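Local coordinates for proteasome assembly chaperone family protein (Thermoplasma acidophilum, PDB 3GAA) that is of unknown function but belongs to the PAC2 family and may act as a proteasome assembly chaperone, at residues G118-I122 with I180-S184; P129-I133 with P188-D192; E135-V139 with D195-S201. All coordinates share one frame; numbering follows the deposited sequence.

Contact 1 of 3, residues G118-I122 with I180-S184; sequences GASEI and ITGLS
E121 pairs with T181 and I122 with G182 where two parallel strands, neighbours inside the mixed sheet of this PAC2-family protein, begin side by side. I122 holds the pairing with both of its backbone polar groups. I122 N gives a hydrogen bond to T181 O at 2.9 Å, and the donor lies in the carbonyl plane. L183 N donates to I122 O at 3.1 Å, nearly in line with the carbonyl bond. These two bonds straddle G182.

The side chain of E121 runs beside that of T181, and both point the same way. E121 CB lies 3.8 Å from T181 O. CG is turned beside the backbone N and anti to the carbonyl carbon (chi1 -37°), and the chain then bends at chi2, which lays the carboxylate along the threonine. E121 CD comes 3.8 Å from T181 CB. At the tip, E121 OE1 is 3.4 Å from the methyl T181 CG2, and E121 OE2 faces T181 OG1 at 3.8 Å without a bond. The polar partners of OE1 lie elsewhere: it forms a salt bridge with K147 and a hydrogen bond with Y210.

On the other face of the sheet, I122 CD1 meets I180 CG2 at 4.4 Å. This is apolar packing in a buried setting.

Helix 103-117 lies against I122 and I180 through M111, and helix 166-178 covers I122 with I171 and C175. Strand 28-32 flanks strand 121-130 on the side away from strand 181-190.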
# COMPACT_ATOMS: atom_id res chain seq x y z
N GLY A 118 27.43 2.62 8.35
CA GLY A 118 28.25 3.76 8.74
C GLY A 118 29.60 3.81 8.07
O GLY A 118 30.49 4.54 8.52
N ALA A 119 29.77 3.08 6.97
CA ALA A 119 31.09 2.95 6.32
C ALA A 119 31.66 4.31 5.92
O ALA A 119 30.95 5.15 5.44
CB ALA A 119 31.01 2.05 5.15
N SER A 120 32.95 4.51 6.14
CA SER A 120 33.61 5.76 5.82
C SER A 120 34.08 5.77 4.37
O SER A 120 33.85 6.74 3.70
CB SER A 120 34.80 5.97 6.75
OG SER A 120 35.40 4.72 7.09
N GLU A 121 34.70 4.69 3.89
CA GLU A 121 35.35 4.64 2.56
C GLU A 121 35.20 3.26 1.94
O GLU A 121 35.41 2.26 2.62
CB GLU A 121 36.86 4.89 2.68
CG GLU A 121 37.30 5.93 3.73
CD GLU A 121 38.07 7.13 3.14
OE1 GLU A 121 38.80 6.95 2.11
OE2 GLU A 121 37.96 8.25 3.71
N ILE A 122 34.90 3.20 0.65
CA ILE A 122 34.73 1.94 -0.04
C ILE A 122 35.84 1.77 -1.03
O ILE A 122 36.07 2.65 -1.77
CB ILE A 122 33.41 1.92 -0.79
CG1 ILE A 122 32.30 2.13 0.22
CG2 ILE A 122 33.18 0.61 -1.50
CD1 ILE A 122 31.00 2.46 -0.43
N ILE A 180 29.88 9.34 0.12
CA ILE A 180 30.88 8.51 0.82
C ILE A 180 32.09 8.40 -0.11
O ILE A 180 31.91 8.36 -1.33
CB ILE A 180 30.39 7.10 1.00
CG1 ILE A 180 29.05 7.09 1.72
CG2 ILE A 180 31.46 6.30 1.72
CD1 ILE A 180 28.48 5.71 1.90
N THR A 181 33.29 8.32 0.44
CA THR A 181 34.51 8.30 -0.36
C THR A 181 34.62 6.93 -0.95
O THR A 181 34.59 5.98 -0.19
CB THR A 181 35.79 8.51 0.48
OG1 THR A 181 35.71 9.78 1.10
CG2 THR A 181 37.03 8.45 -0.42
N GLY A 182 34.71 6.86 -2.27
CA GLY A 182 34.86 5.60 -2.99
C GLY A 182 36.07 5.67 -3.91
O GLY A 182 36.21 6.66 -4.62
N LEU A 183 37.00 4.71 -3.83
CA LEU A 183 38.01 4.60 -4.86
C LEU A 183 38.13 3.22 -5.28
O LEU A 183 37.53 2.35 -4.70
CB LEU A 183 39.38 5.15 -4.48
CG LEU A 183 40.07 4.73 -3.23
CD1 LEU A 183 39.34 5.40 -2.04
CD2 LEU A 183 40.08 3.24 -3.17
N SER A 184 38.86 3.03 -6.36
CA SER A 184 39.20 1.74 -6.85
C SER A 184 40.73 1.63 -7.08
O SER A 184 41.34 2.60 -7.46
CB SER A 184 38.42 1.47 -8.13
OG SER A 184 39.10 0.46 -8.84

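Contact 2 of 3, residues P129-I133 with P188-D192; sequences PANGI and PTSVD
A130 is hydrogen-bonded to T189 and V191, and so fastens the two segments through its own backbone. A130 N donates to T189 O at 2.8 Å, and V191 N donates to A130 O at 3.1 Å. In both bonds the donor stands well above the carbonyl plane. The more enclosed packing lies beside these bonds. P188 CB touches two residues: A130 CB at 4.1 Å and I133 CG1 at the same distance. The side chain of I133 crosses the proline at about a right angle, and its tip, CD1, reaches S190 N at 3.7 Å. S190 is buried here.

The pairing is the C-terminal end of the parallel run of strands 121-130 and 181-190, neighbours in the mixed sheet of this PAC2-family protein. Beyond it both segments leave the sheet. N131 and G132 form an exposed loop that passes over S190 more loosely. S190 CB lies 3.9 Å from G132 O, while S190 OG makes a weak hydrogen bond to I193 O.

The other side is open to solvent. P129 CB and V191 CG1 meet there at 3.6 Å, an apolar touch between two exposed residues.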
# COMPACT_ATOMS: atom_id res chain seq x y z
N PRO A 129 43.52 -6.87 -17.58
CA PRO A 129 44.26 -8.02 -18.11
C PRO A 129 45.54 -7.65 -18.84
O PRO A 129 45.59 -6.65 -19.53
CB PRO A 129 43.25 -8.71 -19.02
CG PRO A 129 41.91 -8.22 -18.56
CD PRO A 129 42.15 -6.82 -18.12
N ALA A 130 46.57 -8.45 -18.61
CA ALA A 130 47.86 -8.29 -19.25
C ALA A 130 48.35 -9.70 -19.66
O ALA A 130 47.56 -10.64 -19.74
CB ALA A 130 48.81 -7.64 -18.28
N ASN A 131 49.64 -9.84 -19.95
CA ASN A 131 50.30 -11.16 -19.93
C ASN A 131 51.78 -11.00 -19.62
O ASN A 131 52.52 -10.50 -20.47
CB ASN A 131 50.10 -11.93 -21.22
CG ASN A 131 50.06 -11.03 -22.44
OD1 ASN A 131 50.26 -11.49 -23.56
ND2 ASN A 131 49.79 -9.75 -22.22
N GLY A 132 52.18 -11.39 -18.40
CA GLY A 132 53.51 -11.04 -17.85
C GLY A 132 53.69 -11.27 -16.34
O GLY A 132 53.35 -12.35 -15.86
N ILE A 133 54.12 -10.27 -15.55
CA ILE A 133 54.03 -8.80 -15.84
C ILE A 133 55.37 -8.14 -15.54
O ILE A 133 55.85 -8.21 -14.40
CB ILE A 133 52.90 -8.12 -14.95
CG1 ILE A 133 51.60 -8.02 -15.73
CG2 ILE A 133 53.29 -6.72 -14.48
CD1 ILE A 133 51.16 -9.30 -16.41
N PRO A 188 47.66 -4.49 -13.24
CA PRO A 188 47.71 -5.41 -14.36
C PRO A 188 47.90 -6.83 -13.88
O PRO A 188 48.69 -7.08 -12.98
CB PRO A 188 48.95 -4.96 -15.14
CG PRO A 188 49.47 -3.74 -14.48
CD PRO A 188 48.88 -3.67 -13.13
N THR A 189 47.20 -7.76 -14.49
CA THR A 189 47.32 -9.14 -14.07
C THR A 189 47.30 -10.12 -15.28
O THR A 189 46.54 -9.94 -16.24
CB THR A 189 46.28 -9.47 -12.89
OG1 THR A 189 45.81 -10.82 -12.96
CG2 THR A 189 45.14 -8.52 -12.87
N SER A 190 48.16 -11.13 -15.25
CA SER A 190 48.33 -12.06 -16.37
C SER A 190 47.09 -12.92 -16.64
O SER A 190 46.57 -13.59 -15.76
CB SER A 190 49.50 -13.00 -16.04
OG SER A 190 49.58 -14.07 -16.97
N VAL A 191 46.65 -12.98 -17.88
CA VAL A 191 45.46 -13.81 -18.15
C VAL A 191 45.74 -15.32 -18.18
O VAL A 191 45.00 -16.09 -17.59
CB VAL A 191 44.69 -13.36 -19.43
CG1 VAL A 191 43.75 -12.23 -19.09
CG2 VAL A 191 45.65 -12.95 -20.55
N ASP A 192 46.78 -15.78 -18.85
CA ASP A 192 46.97 -17.25 -18.93
C ASP A 192 47.42 -17.85 -17.59
O ASP A 192 46.72 -18.69 -17.04
CB ASP A 192 47.94 -17.65 -20.08
CG ASP A 192 47.30 -17.51 -21.50
OD1 ASP A 192 47.58 -18.38 -22.38
OD2 ASP A 192 46.52 -16.53 -21.73

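Contact 3 of 3, residues E135-V139 with D195-S201; sequences EERPV and DPGAVLS
R137 and D195 reach for each other from opposite directions, each with CG anti to its own backbone N (chi1 156° for R137, -162° for D195). A bend at chi3 then turns the guanidinium toward the aspartate. The grip is end-on and uses two nitrogens. R137 NH1 bonds to D195 OD2 at 2.6 Å, and R137 NH2 to D195 OD1 at 2.9 Å. Both oxygens lie close to the guanidinium plane. The carboxylate is turned 35° from that plane: OD1 is met on its syn side, while OD2 is met from above the carboxylate plane. One face of the guanidinium lies over the backbone of G197 and A198, with G197 C 3.4 Å from the plane and over its centre. G197 has no side chain to stand between them.

The contact thus ties the loop between strands 121-130 and 140-142 to the N-terminal end of helix 196-210, in the alpha/beta fold of the PAC2 family. The D195 carboxylate probably offsets the arginine charge laid against the first turn of this helix. Both charged groups have second partners on strand 181-190, since NH1 also bonds to P188 O and OD2 also accepts from S190 N. A leucine in place of R137 would probably leave the D195 carboxylate without its counter-charge and the face of the G197 peptide without its flat cover.

Further along, S201 OG stands 3.8 Å from R137 CG. This hydroxyl, S201 OG, donates back to G197 O at 2.9 Å, and S201 N bonds to the same oxygen. V139 CG2 packs on S201 CB at 3.7 Å.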
# COMPACT_ATOMS: atom_id res chain seq x y z
N GLU A 135 58.44 -7.27 -14.08
CA GLU A 135 58.39 -7.26 -12.58
C GLU A 135 58.19 -5.90 -11.90
O GLU A 135 57.81 -5.83 -10.71
CB GLU A 135 59.65 -7.92 -11.98
CG GLU A 135 59.51 -8.38 -10.49
CD GLU A 135 60.87 -8.64 -9.83
OE1 GLU A 135 61.90 -8.78 -10.56
OE2 GLU A 135 60.92 -8.71 -8.58
N GLU A 136 58.47 -4.82 -12.63
CA GLU A 136 57.96 -3.49 -12.31
C GLU A 136 56.45 -3.48 -12.61
O GLU A 136 56.05 -3.25 -13.76
CB GLU A 136 58.70 -2.40 -13.15
CG GLU A 136 60.28 -2.33 -13.03
CD GLU A 136 60.90 -3.18 -11.86
OE1 GLU A 136 62.07 -3.67 -12.02
OE2 GLU A 136 60.24 -3.37 -10.80
N ARG A 137 55.63 -3.78 -11.59
CA ARG A 137 54.19 -3.79 -11.77
C ARG A 137 53.56 -2.62 -11.04
O ARG A 137 53.63 -2.54 -9.82
CB ARG A 137 53.58 -5.08 -11.30
CG ARG A 137 52.09 -4.95 -10.93
CD ARG A 137 51.33 -6.22 -11.09
NE ARG A 137 52.15 -7.39 -10.78
CZ ARG A 137 51.79 -8.63 -11.08
NH1 ARG A 137 50.62 -8.88 -11.67
NH2 ARG A 137 52.59 -9.64 -10.75
N PRO A 138 52.90 -1.72 -11.78
CA PRO A 138 52.25 -0.53 -11.21
C PRO A 138 50.83 -0.74 -10.60
O PRO A 138 50.10 -1.68 -10.93
CB PRO A 138 52.16 0.39 -12.43
CG PRO A 138 51.96 -0.55 -13.58
CD PRO A 138 52.69 -1.80 -13.24
N VAL A 139 50.45 0.14 -9.69
CA VAL A 139 49.06 0.19 -9.28
C VAL A 139 48.41 1.46 -9.80
O VAL A 139 48.98 2.52 -9.74
CB VAL A 139 48.87 0.05 -7.74
CG1 VAL A 139 47.39 0.11 -7.40
CG2 VAL A 139 49.38 -1.24 -7.28
N ASP A 195 48.74 -15.42 -11.04
CA ASP A 195 49.45 -14.16 -10.84
C ASP A 195 49.31 -13.52 -9.45
O ASP A 195 48.69 -12.48 -9.30
CB ASP A 195 49.03 -13.15 -11.90
CG ASP A 195 50.02 -12.02 -12.04
OD1 ASP A 195 51.07 -12.07 -11.33
OD2 ASP A 195 49.78 -11.07 -12.84
N PRO A 196 49.93 -14.13 -8.44
CA PRO A 196 49.92 -13.65 -7.06
C PRO A 196 50.48 -12.25 -6.82
O PRO A 196 50.05 -11.59 -5.90
CB PRO A 196 50.79 -14.66 -6.32
CG PRO A 196 50.83 -15.82 -7.18
CD PRO A 196 50.77 -15.32 -8.57
N GLY A 197 51.42 -11.80 -7.63
CA GLY A 197 51.90 -10.42 -7.53
C GLY A 197 50.83 -9.38 -7.83
O GLY A 197 50.96 -8.23 -7.39
N ALA A 198 49.78 -9.75 -8.57
CA ALA A 198 48.66 -8.84 -8.78
C ALA A 198 48.02 -8.60 -7.40
O ALA A 198 47.95 -7.47 -6.90
CB ALA A 198 47.67 -9.43 -9.75
N VAL A 199 47.63 -9.67 -6.75
CA VAL A 199 47.07 -9.55 -5.46
C VAL A 199 48.01 -8.82 -4.47
O VAL A 199 47.58 -7.97 -3.77
CB VAL A 199 46.64 -10.92 -4.94
CG1 VAL A 199 46.15 -10.81 -3.45
CG2 VAL A 199 45.53 -11.44 -5.84
N LEU A 200 49.29 -9.16 -4.45
CA LEU A 200 50.21 -8.51 -3.55
C LEU A 200 50.23 -7.00 -3.72
O LEU A 200 50.13 -6.29 -2.75
CB LEU A 200 51.60 -9.08 -3.70
CG LEU A 200 52.68 -8.31 -2.94
CD1 LEU A 200 52.39 -8.23 -1.40
CD2 LEU A 200 54.00 -8.96 -3.25
N SER A 201 50.28 -6.49 -4.94
CA SER A 201 50.28 -5.04 -5.16
C SER A 201 49.06 -4.30 -4.65
O SER A 201 49.18 -3.14 -4.13
CB SER A 201 50.30 -4.75 -6.61
OG SER A 201 51.43 -5.36 -7.17

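Overall arrangement
From the N terminus, the chain passes helix 103-117 and reaches 118-122, 129-133 and 135-139 in turn. Their partners follow in the same order: 180-184, 188-192 and 195-201. Each contact closes a loop of more than fifty residues, which includes helices 145-153 and 166-178. None nests in another; all three cross. Contacts 1 and 2 join the two ends of the same strand pair, 121-130 and 181-190, with centres about 28 Å apart. Contact 3 adds the following loop and helix 196-210. Its centre is about 10 Å from that of contact 2, which it touches, whereas contact 1 stands apart from both.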